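Local atomic coordinates of chitin oligosaccahride binding protein NagB1 (Paenibacillus sp. FPU-7, PDB entry 7EHP), a protein that binds chitin oligosaccharides as an extracellular solute-binding protein, probably delivering them to an ABC transporter for uptake. Residues T86-E91 against A299-I304; L18-D23 against K305-E310; G219-K224 against G374-V379. One frame throughout, in Å; residues are numbered along the deposited sequence.

Contacts 1 and 2 are neighbours in one lobe, their centres 14 Å apart, and both draw on helix 294-307: residues 299-304 meet helix 86-92, and residues 305-310 meet helix 15-31. The two contacts touch where Phe303 CE2, on 299-304, lies 4.1 Å from Tyr308 CE2. Contact 1 is nested along the chain inside the loop closed by contact 2. Contact 3 lies across the chain's centre, joining two surface loops; its centre is 45 Å from that of contact 1 and 38 Å from that of contact 2. At contact 2 the Met307 side chain is about 8 Å from a bound N-acetylglucosamine.

Contact 1: T86-E91 against A299-I304; sequences TPILNE and AAVEFI
Ile88 sets its CD1 and CG2 methyls against Val301 and Ile304, and these three side chains make up the tight part of the contact. Its CD1 reaches Val301 CG2 at 3.8 Å, while Ile88 CG2 rests on Ile304 CD1 at 3.9 Å. With CG1 anti to its carbonyl carbon (chi1 -61°), Ile88 turns both methyls to the other helix, CD1 to Val301 alone and CG2 to Ile304 and, more loosely, to Val301. Val301 contributes a single methyl: its CG2 faces CD1 and also comes within 4.2 Å of Ile88 CG2. Ile304 meets Ile88 at about a right angle, the end of its chain against the branch methyl. The backbones stay apart, Ile88 CA being 7.0 Å from Val301 CA, so the helices meet through side chains alone, and no hydrogen bond crosses between them. Between the two segments 185 Å² is buried, 71 Å² of it on Ile88. The fold is the two-lobed alpha/beta architecture of periplasmic-type solute-binding proteins; here, on the outside of one lobe, the short helix 86-92 is packed against helix 294-307, one turn of which supplies both Val301 and Ile304. Inward, the apolar packing continues: Leu89 and Ile304 both touch Leu113 of strand 109-125, and Ile304 also meets Phe288 of strand 277-288. Toward solvent it slackens. Val301 is itself partly exposed, whereas Ile88 and Ile304 are buried. Glu91, exposed to solvent, starts out in the direction of the other helix, yet its OE1 stops 4.9 Å from Val301 CG1, too far for a close contact.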
loop_
_atom_site.group_PDB
_atom_site.type_symbol
_atom_site.label_atom_id
_atom_site.label_comp_id
_atom_site.label_asym_id
_atom_site.label_seq_id
_atom_site.Cartn_x
_atom_site.Cartn_y
_atom_site.Cartn_z
ATOM N N THR A 86 -18.370 -10.558 12.554
ATOM C CA THR A 86 -18.813 -11.890 12.151
ATOM C C THR A 86 -20.342 -12.048 12.120
ATOM O O THR A 86 -20.858 -12.683 11.189
ATOM C CB THR A 86 -18.173 -12.944 13.057
ATOM O OG1 THR A 86 -16.745 -12.798 13.006
ATOM C CG2 THR A 86 -18.551 -14.342 12.586
ATOM N N PRO A 87 -21.111 -11.498 13.075
ATOM C CA PRO A 87 -22.576 -11.567 12.915
ATOM C C PRO A 87 -23.049 -10.946 11.618
ATOM O O PRO A 87 -23.876 -11.542 10.916
ATOM C CB PRO A 87 -23.100 -10.805 14.139
ATOM C CG PRO A 87 -22.034 -10.957 15.151
ATOM C CD PRO A 87 -20.758 -10.858 14.357
ATOM N N ILE A 88 -22.503 -9.775 11.263
ATOM C CA ILE A 88 -22.904 -9.077 10.045
ATOM C C ILE A 88 -22.488 -9.853 8.806
ATOM O O ILE A 88 -23.231 -9.916 7.817
ATOM C CB ILE A 88 -22.314 -7.660 10.044
ATOM C CG1 ILE A 88 -22.850 -6.874 11.233
ATOM C CG2 ILE A 88 -22.589 -6.948 8.714
ATOM C CD1 ILE A 88 -22.371 -5.439 11.241
ATOM N N LEU A 89 -21.290 -10.436 8.823
ATOM C CA LEU A 89 -20.833 -11.177 7.654
ATOM C C LEU A 89 -21.696 -12.403 7.405
ATOM O O LEU A 89 -21.897 -12.793 6.248
ATOM C CB LEU A 89 -19.366 -11.583 7.827
ATOM C CG LEU A 89 -18.358 -10.434 7.754
ATOM C CD1 LEU A 89 -16.961 -10.884 8.170
ATOM C CD2 LEU A 89 -18.353 -9.857 6.366
ATOM N N ASN A 90 -22.189 -13.025 8.477
ATOM C CA ASN A 90 -23.067 -14.182 8.350
ATOM C C ASN A 90 -24.420 -13.777 7.774
ATOM O O ASN A 90 -24.918 -14.407 6.832
ATOM C CB ASN A 90 -23.231 -14.848 9.719
ATOM C CG ASN A 90 -22.014 -15.690 10.113
ATOM O OD1 ASN A 90 -21.036 -15.808 9.359
ATOM N ND2 ASN A 90 -22.060 -16.251 11.317
ATOM N N GLU A 91 -25.022 -12.715 8.329
ATOM C CA GLU A 91 -26.287 -12.187 7.822
ATOM C C GLU A 91 -26.247 -11.997 6.314
ATOM O O GLU A 91 -27.157 -12.431 5.594
ATOM C CB GLU A 91 -26.601 -10.847 8.486
ATOM C CG GLU A 91 -27.482 -10.898 9.709
ATOM C CD GLU A 91 -27.650 -9.529 10.365
ATOM O OE1 GLU A 91 -27.625 -8.501 9.641
ATOM O OE2 GLU A 91 -27.821 -9.481 11.605
ATOM N N ALA A 299 -26.606 1.821 9.065
ATOM C CA ALA A 299 -25.828 2.479 8.021
ATOM C C ALA A 299 -24.549 1.707 7.727
ATOM O O ALA A 299 -24.159 1.555 6.563
ATOM C CB ALA A 299 -25.499 3.911 8.431
ATOM N N ALA A 300 -23.884 1.214 8.771
ATOM C CA ALA A 300 -22.669 0.439 8.566
ATOM C C ALA A 300 -22.970 -0.857 7.822
ATOM O O ALA A 300 -22.201 -1.271 6.948
ATOM C CB ALA A 300 -21.997 0.163 9.913
ATOM N N VAL A 301 -24.095 -1.504 8.143
ATOM C CA VAL A 301 -24.483 -2.726 7.438
ATOM C C VAL A 301 -24.750 -2.429 5.967
ATOM O O VAL A 301 -24.330 -3.179 5.072
ATOM C CB VAL A 301 -25.719 -3.365 8.100
ATOM C CG1 VAL A 301 -26.292 -4.447 7.187
ATOM C CG2 VAL A 301 -25.378 -3.926 9.464
ATOM N N GLU A 302 -25.491 -1.354 5.697
ATOM C CA GLU A 302 -25.723 -0.942 4.314
ATOM C C GLU A 302 -24.409 -0.642 3.604
ATOM O O GLU A 302 -24.210 -1.034 2.446
ATOM C CB GLU A 302 -26.632 0.281 4.277
ATOM C CG GLU A 302 -28.100 -0.008 4.498
ATOM C CD GLU A 302 -28.611 -1.152 3.628
ATOM O OE1 GLU A 302 -28.434 -1.088 2.388
ATOM O OE2 GLU A 302 -29.214 -2.102 4.186
ATOM N N PHE A 303 -23.500 0.060 4.276
ATOM C CA PHE A 303 -22.208 0.338 3.652
ATOM C C PHE A 303 -21.512 -0.961 3.266
ATOM O O PHE A 303 -21.021 -1.113 2.138
ATOM C CB PHE A 303 -21.318 1.155 4.589
ATOM C CG PHE A 303 -19.925 1.365 4.047
ATOM C CD1 PHE A 303 -19.674 2.413 3.175
ATOM C CD2 PHE A 303 -18.884 0.474 4.367
ATOM C CE1 PHE A 303 -18.382 2.613 2.644
ATOM C CE2 PHE A 303 -17.597 0.651 3.828
ATOM C CZ PHE A 303 -17.358 1.734 2.968
ATOM N N ILE A 304 -21.480 -1.918 4.190
ATOM C CA ILE A 304 -20.853 -3.205 3.900
ATOM C C ILE A 304 -21.537 -3.882 2.722
ATOM O O ILE A 304 -20.876 -4.384 1.801
ATOM C CB ILE A 304 -20.873 -4.085 5.159
ATOM C CG1 ILE A 304 -19.931 -3.502 6.207
ATOM C CG2 ILE A 304 -20.483 -5.512 4.811
ATOM C CD1 ILE A 304 -20.009 -4.202 7.540
#

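Contact 2: L18-D23 against K305-E310; sequences LKMLED and KIMYSE
Met307, which meets Met20 and Leu21 across the contact, also lies on one face of the Tyr308 ring: Met307 CG stands 3.9 Å above the ring plane, over its centre. Tyr286 of strand 277-288 touches the Tyr308 side chain too, and the hydroxyl OH bonds to the carbonyl of Leu113. This is helix-to-helix packing within one lobe of the solute-binding-protein fold, where helix 15-31 lies beside the C-terminal end of helix 294-307. Only apolar atoms meet. Met307 CG is anti to the backbone N (chi1 173°), and bends at chi2 and chi3 then turn the thioether toward helix 15-31. Its sulfur SD receives the terminal methyl CE of Met20 at 3.8 Å, the two methionines crossing at about a right angle. Its own CE reaches the CD2 branch of Leu21, again at 3.8 Å. One methionine thus engages two successive residues of the opposite helix with successive atoms. All three side chains are buried; Met20 continues onto Met312, Arg315 and Gln316 of helix 310-320, and Leu21 onto Tyr286. Behind Met307 the chain leaves the helix in an inverse gamma turn centred on Tyr308. Ser309 then N-caps the next helix, OG bonding Met312 N, and the same OG is 2.9 Å from Ile306 O, at a C=O...donor angle of 151°.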
loop_
_atom_site.group_PDB
_atom_site.type_symbol
_atom_site.label_atom_id
_atom_site.label_comp_id
_atom_site.label_asym_id
_atom_site.label_seq_id
_atom_site.Cartn_x
_atom_site.Cartn_y
_atom_site.Cartn_z
ATOM N N LEU A 18 -13.563 8.505 -5.240
ATOM C CA LEU A 18 -14.426 9.271 -4.343
ATOM C C LEU A 18 -15.862 9.296 -4.856
ATOM O O LEU A 18 -16.813 9.151 -4.076
ATOM C CB LEU A 18 -13.909 10.693 -4.169
ATOM C CG LEU A 18 -14.700 11.622 -3.231
ATOM C CD1 LEU A 18 -15.102 10.960 -1.904
ATOM C CD2 LEU A 18 -13.919 12.909 -2.990
ATOM N N LYS A 19 -16.035 9.478 -6.162
ATOM C CA LYS A 19 -17.366 9.427 -6.750
ATOM C C LYS A 19 -18.065 8.110 -6.425
ATOM O O LYS A 19 -19.278 8.094 -6.169
ATOM C CB LYS A 19 -17.272 9.646 -8.260
ATOM C CG LYS A 19 -18.608 9.602 -8.982
ATOM C CD LYS A 19 -19.600 10.602 -8.397
ATOM C CE LYS A 19 -20.700 10.922 -9.413
ATOM N NZ LYS A 19 -21.631 9.765 -9.533
ATOM N N MET A 20 -17.316 6.997 -6.390
ATOM C CA MET A 20 -17.920 5.727 -5.986
ATOM C C MET A 20 -18.348 5.778 -4.526
ATOM O O MET A 20 -19.442 5.321 -4.176
ATOM C CB MET A 20 -16.961 4.557 -6.233
ATOM C CG MET A 20 -17.617 3.175 -6.171
ATOM S SD MET A 20 -16.550 1.744 -6.554
ATOM C CE MET A 20 -15.994 1.283 -4.906
ATOM N N LEU A 21 -17.511 6.362 -3.659
ATOM C CA LEU A 21 -17.911 6.538 -2.263
ATOM C C LEU A 21 -19.179 7.377 -2.152
ATOM O O LEU A 21 -20.055 7.084 -1.334
ATOM C CB LEU A 21 -16.773 7.186 -1.465
ATOM C CG LEU A 21 -15.695 6.205 -0.999
ATOM C CD1 LEU A 21 -14.420 6.930 -0.554
ATOM C CD2 LEU A 21 -16.211 5.297 0.116
ATOM N N GLU A 22 -19.294 8.432 -2.966
ATOM C CA GLU A 22 -20.494 9.266 -2.937
ATOM C C GLU A 22 -21.721 8.500 -3.421
ATOM O O GLU A 22 -22.834 8.719 -2.915
ATOM C CB GLU A 22 -20.282 10.522 -3.784
ATOM C CG GLU A 22 -19.235 11.474 -3.200
ATOM C CD GLU A 22 -18.759 12.519 -4.182
ATOM O OE1 GLU A 22 -19.313 12.581 -5.308
ATOM O OE2 GLU A 22 -17.830 13.291 -3.824
ATOM N N ASP A 23 -21.554 7.635 -4.431
ATOM C CA ASP A 23 -22.667 6.783 -4.853
ATOM C C ASP A 23 -23.085 5.855 -3.725
ATOM O O ASP A 23 -24.281 5.709 -3.430
ATOM C CB ASP A 23 -22.290 5.967 -6.095
ATOM C CG ASP A 23 -22.168 6.821 -7.341
ATOM O OD1 ASP A 23 -22.443 8.032 -7.255
ATOM O OD2 ASP A 23 -21.794 6.284 -8.411
ATOM N N LYS A 305 -22.869 -3.882 2.715
ATOM C CA LYS A 305 -23.597 -4.577 1.660
ATOM C C LYS A 305 -23.314 -3.964 0.295
ATOM O O LYS A 305 -23.217 -4.681 -0.706
ATOM C CB LYS A 305 -25.098 -4.557 1.964
ATOM C CG LYS A 305 -25.886 -5.476 1.062
ATOM C CD LYS A 305 -27.298 -5.676 1.570
ATOM C CE LYS A 305 -28.176 -6.212 0.448
ATOM N NZ LYS A 305 -29.619 -6.198 0.791
ATOM N N ILE A 306 -23.160 -2.642 0.234
ATOM C CA ILE A 306 -22.936 -1.994 -1.053
ATOM C C ILE A 306 -21.457 -2.053 -1.446
ATOM O O ILE A 306 -21.110 -2.493 -2.550
ATOM C CB ILE A 306 -23.471 -0.549 -1.010
ATOM C CG1 ILE A 306 -24.974 -0.567 -0.704
ATOM C CG2 ILE A 306 -23.214 0.173 -2.321
ATOM C CD1 ILE A 306 -25.482 0.654 0.060
ATOM N N MET A 307 -20.557 -1.632 -0.550
ATOM C CA MET A 307 -19.134 -1.586 -0.910
ATOM C C MET A 307 -18.591 -2.977 -1.228
ATOM O O MET A 307 -17.879 -3.171 -2.220
ATOM C CB MET A 307 -18.328 -0.944 0.222
ATOM C CG MET A 307 -16.793 -0.974 0.045
ATOM S SD MET A 307 -16.221 -0.045 -1.394
ATOM C CE MET A 307 -15.917 1.565 -0.679
ATOM N N TYR A 308 -18.924 -3.959 -0.404
ATOM C CA TYR A 308 -18.358 -5.296 -0.538
ATOM C C TYR A 308 -19.310 -6.163 -1.360
ATOM O O TYR A 308 -19.885 -7.147 -0.902
ATOM C CB TYR A 308 -18.069 -5.878 0.835
ATOM C CG TYR A 308 -17.109 -5.013 1.605
ATOM C CD1 TYR A 308 -15.745 -5.075 1.349
ATOM C CD2 TYR A 308 -17.564 -4.128 2.581
ATOM C CE1 TYR A 308 -14.853 -4.266 2.031
ATOM C CE2 TYR A 308 -16.681 -3.316 3.272
ATOM C CZ TYR A 308 -15.324 -3.397 2.995
ATOM O OH TYR A 308 -14.433 -2.612 3.680
ATOM N N SER A 309 -19.446 -5.769 -2.615
ATOM C CA SER A 309 -20.309 -6.436 -3.567
ATOM C C SER A 309 -19.534 -6.613 -4.857
ATOM O O SER A 309 -18.570 -5.891 -5.130
ATOM C CB SER A 309 -21.583 -5.621 -3.846
ATOM O OG SER A 309 -21.238 -4.466 -4.612
ATOM N N GLU A 310 -19.982 -7.563 -5.669
ATOM C CA GLU A 310 -19.311 -7.764 -6.938
ATOM C C GLU A 310 -19.477 -6.556 -7.843
ATOM O O GLU A 310 -18.557 -6.232 -8.614
ATOM C CB GLU A 310 -19.793 -9.068 -7.581
ATOM C CG GLU A 310 -19.287 -9.289 -8.991
ATOM C CD GLU A 310 -19.274 -10.751 -9.393
ATOM O OE1 GLU A 310 -19.377 -11.620 -8.493
ATOM O OE2 GLU A 310 -19.154 -11.020 -10.608
#

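Contact 3: G219-K224 against G374-V379; sequences GSLGQK and GGRMTV
Leu221 points its CD1 methyl at the backbone of Gly374, and the Arg376 side chain folds back toward the same methyl. CD1 lies 3.6 Å from Gly374 CA and 3.7 Å from Gly374 N, a close approach to a residue with no side chain in the way. From a neighbouring direction Arg376 NH2 comes within 3.9 Å of Leu221 CD1, the guanidinium plane turned obliquely to the methyl; seen from that methyl, the lines to Gly374 CA and to NH2 open at only about 68°. The guanidinium gets there because the chain bends at chi3 (-76°), turning its end back over the loop. Arg376 NE is held by a salt bridge to Glu371 OE1, which should restrict how the group swings. The contact is van der Waals in kind, with no hydrogen bond between the segments, and it buries just 90 Å² at the surface. On one side the backbone is set by a Schellman motif that ends helix 359-373: Gly375, with its positive phi of 66°, takes the C-prime place, Arg376 N bonds to Glu371 O and Gly375 N to Leu372 O. On the other, Leu221 sits in a 3-10 turn of residues 220-222. Leu221 packs further on Gln370 and Ile373, so the loop between helices 198-213 and 225-233 leans on the C-terminal end of helix 359-373, just before the chain turns into helix 379-396.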
loop_
_atom_site.group_PDB
_atom_site.type_symbol
_atom_site.label_atom_id
_atom_site.label_comp_id
_atom_site.label_asym_id
_atom_site.label_seq_id
_atom_site.Cartn_x
_atom_site.Cartn_y
_atom_site.Cartn_z
ATOM N N GLY A 219 16.944 14.564 -5.923
ATOM C CA GLY A 219 16.120 15.658 -5.434
ATOM C C GLY A 219 14.767 15.242 -4.891
ATOM O O GLY A 219 13.876 16.088 -4.772
ATOM N N SER A 220 14.590 13.960 -4.548
ATOM C CA SER A 220 13.260 13.418 -4.270
ATOM C C SER A 220 12.679 13.892 -2.945
ATOM O O SER A 220 11.454 13.841 -2.774
ATOM C CB SER A 220 13.302 11.890 -4.288
ATOM O OG SER A 220 13.977 11.371 -3.149
ATOM N N LEU A 221 13.527 14.338 -2.009
ATOM C CA LEU A 221 13.062 14.809 -0.712
ATOM C C LEU A 221 12.117 15.994 -0.832
ATOM O O LEU A 221 11.325 16.233 0.084
ATOM C CB LEU A 221 14.252 15.202 0.166
ATOM C CG LEU A 221 15.085 14.085 0.794
ATOM C CD1 LEU A 221 16.316 14.654 1.483
ATOM C CD2 LEU A 221 14.247 13.280 1.770
ATOM N N GLY A 222 12.176 16.740 -1.925
ATOM C CA GLY A 222 11.260 17.851 -2.039
ATOM C C GLY A 222 9.899 17.545 -2.630
ATOM O O GLY A 222 9.051 18.438 -2.669
ATOM N N GLN A 223 9.644 16.322 -3.081
ATOM C CA GLN A 223 8.463 16.017 -3.881
ATOM C C GLN A 223 7.492 15.128 -3.120
ATOM O O GLN A 223 7.883 14.084 -2.587
ATOM C CB GLN A 223 8.868 15.348 -5.191
ATOM C CG GLN A 223 9.648 16.263 -6.102
ATOM C CD GLN A 223 10.643 15.502 -6.932
ATOM O OE1 GLN A 223 10.337 14.419 -7.455
ATOM N NE2 GLN A 223 11.866 16.022 -7.011
ATOM N N LYS A 224 6.223 15.534 -3.110
ATOM C CA LYS A 224 5.131 14.734 -2.569
ATOM C C LYS A 224 4.913 13.480 -3.418
ATOM O O LYS A 224 5.278 13.426 -4.594
ATOM C CB LYS A 224 3.831 15.558 -2.522
ATOM C CG LYS A 224 3.403 16.193 -3.879
ATOM C CD LYS A 224 2.215 17.206 -3.754
ATOM C CE LYS A 224 2.159 18.241 -4.913
ATOM N NZ LYS A 224 2.987 19.489 -4.691
ATOM N N GLY A 374 18.922 12.105 2.091
ATOM C CA GLY A 374 19.597 13.384 2.176
ATOM C C GLY A 374 21.082 13.307 2.480
ATOM O O GLY A 374 21.706 14.333 2.747
ATOM N N GLY A 375 21.669 12.115 2.465
ATOM C CA GLY A 375 23.078 11.951 2.780
ATOM C C GLY A 375 23.469 12.257 4.209
ATOM O O GLY A 375 24.668 12.276 4.510
ATOM N N ARG A 376 22.503 12.457 5.114
ATOM C CA ARG A 376 22.810 12.859 6.481
ATOM C C ARG A 376 22.935 11.683 7.445
ATOM O O ARG A 376 23.201 11.895 8.630
ATOM C CB ARG A 376 21.755 13.845 6.971
ATOM C CG ARG A 376 21.713 15.132 6.127
ATOM C CD ARG A 376 20.764 16.154 6.741
ATOM N NE ARG A 376 19.386 15.786 6.466
ATOM C CZ ARG A 376 18.786 15.958 5.287
ATOM N NH1 ARG A 376 19.442 16.518 4.275
ATOM N NH2 ARG A 376 17.522 15.579 5.122
ATOM N N MET A 377 22.762 10.459 6.964
ATOM C CA MET A 377 23.025 9.257 7.738
ATOM C C MET A 377 23.592 8.203 6.811
ATOM O O MET A 377 23.226 8.136 5.635
ATOM C CB MET A 377 21.784 8.640 8.437
ATOM C CG MET A 377 21.275 9.370 9.652
ATOM S SD MET A 377 19.666 8.783 10.230
ATOM C CE MET A 377 20.104 7.300 11.086
ATOM N N THR A 378 24.474 7.374 7.355
ATOM C CA THR A 378 24.939 6.192 6.649
ATOM C C THR A 378 23.984 5.025 6.901
ATOM O O THR A 378 23.141 5.063 7.804
ATOM C CB THR A 378 26.364 5.818 7.079
ATOM O OG1 THR A 378 26.354 5.313 8.422
ATOM C CG2 THR A 378 27.280 7.046 7.009
ATOM N N VAL A 379 24.105 3.992 6.061
ATOM C CA VAL A 379 23.350 2.761 6.285
ATOM C C VAL A 379 23.594 2.235 7.691
ATOM O O VAL A 379 22.658 1.810 8.379
ATOM C CB VAL A 379 23.701 1.711 5.211
ATOM C CG1 VAL A 379 23.248 0.331 5.641
ATOM C CG2 VAL A 379 23.054 2.082 3.889
#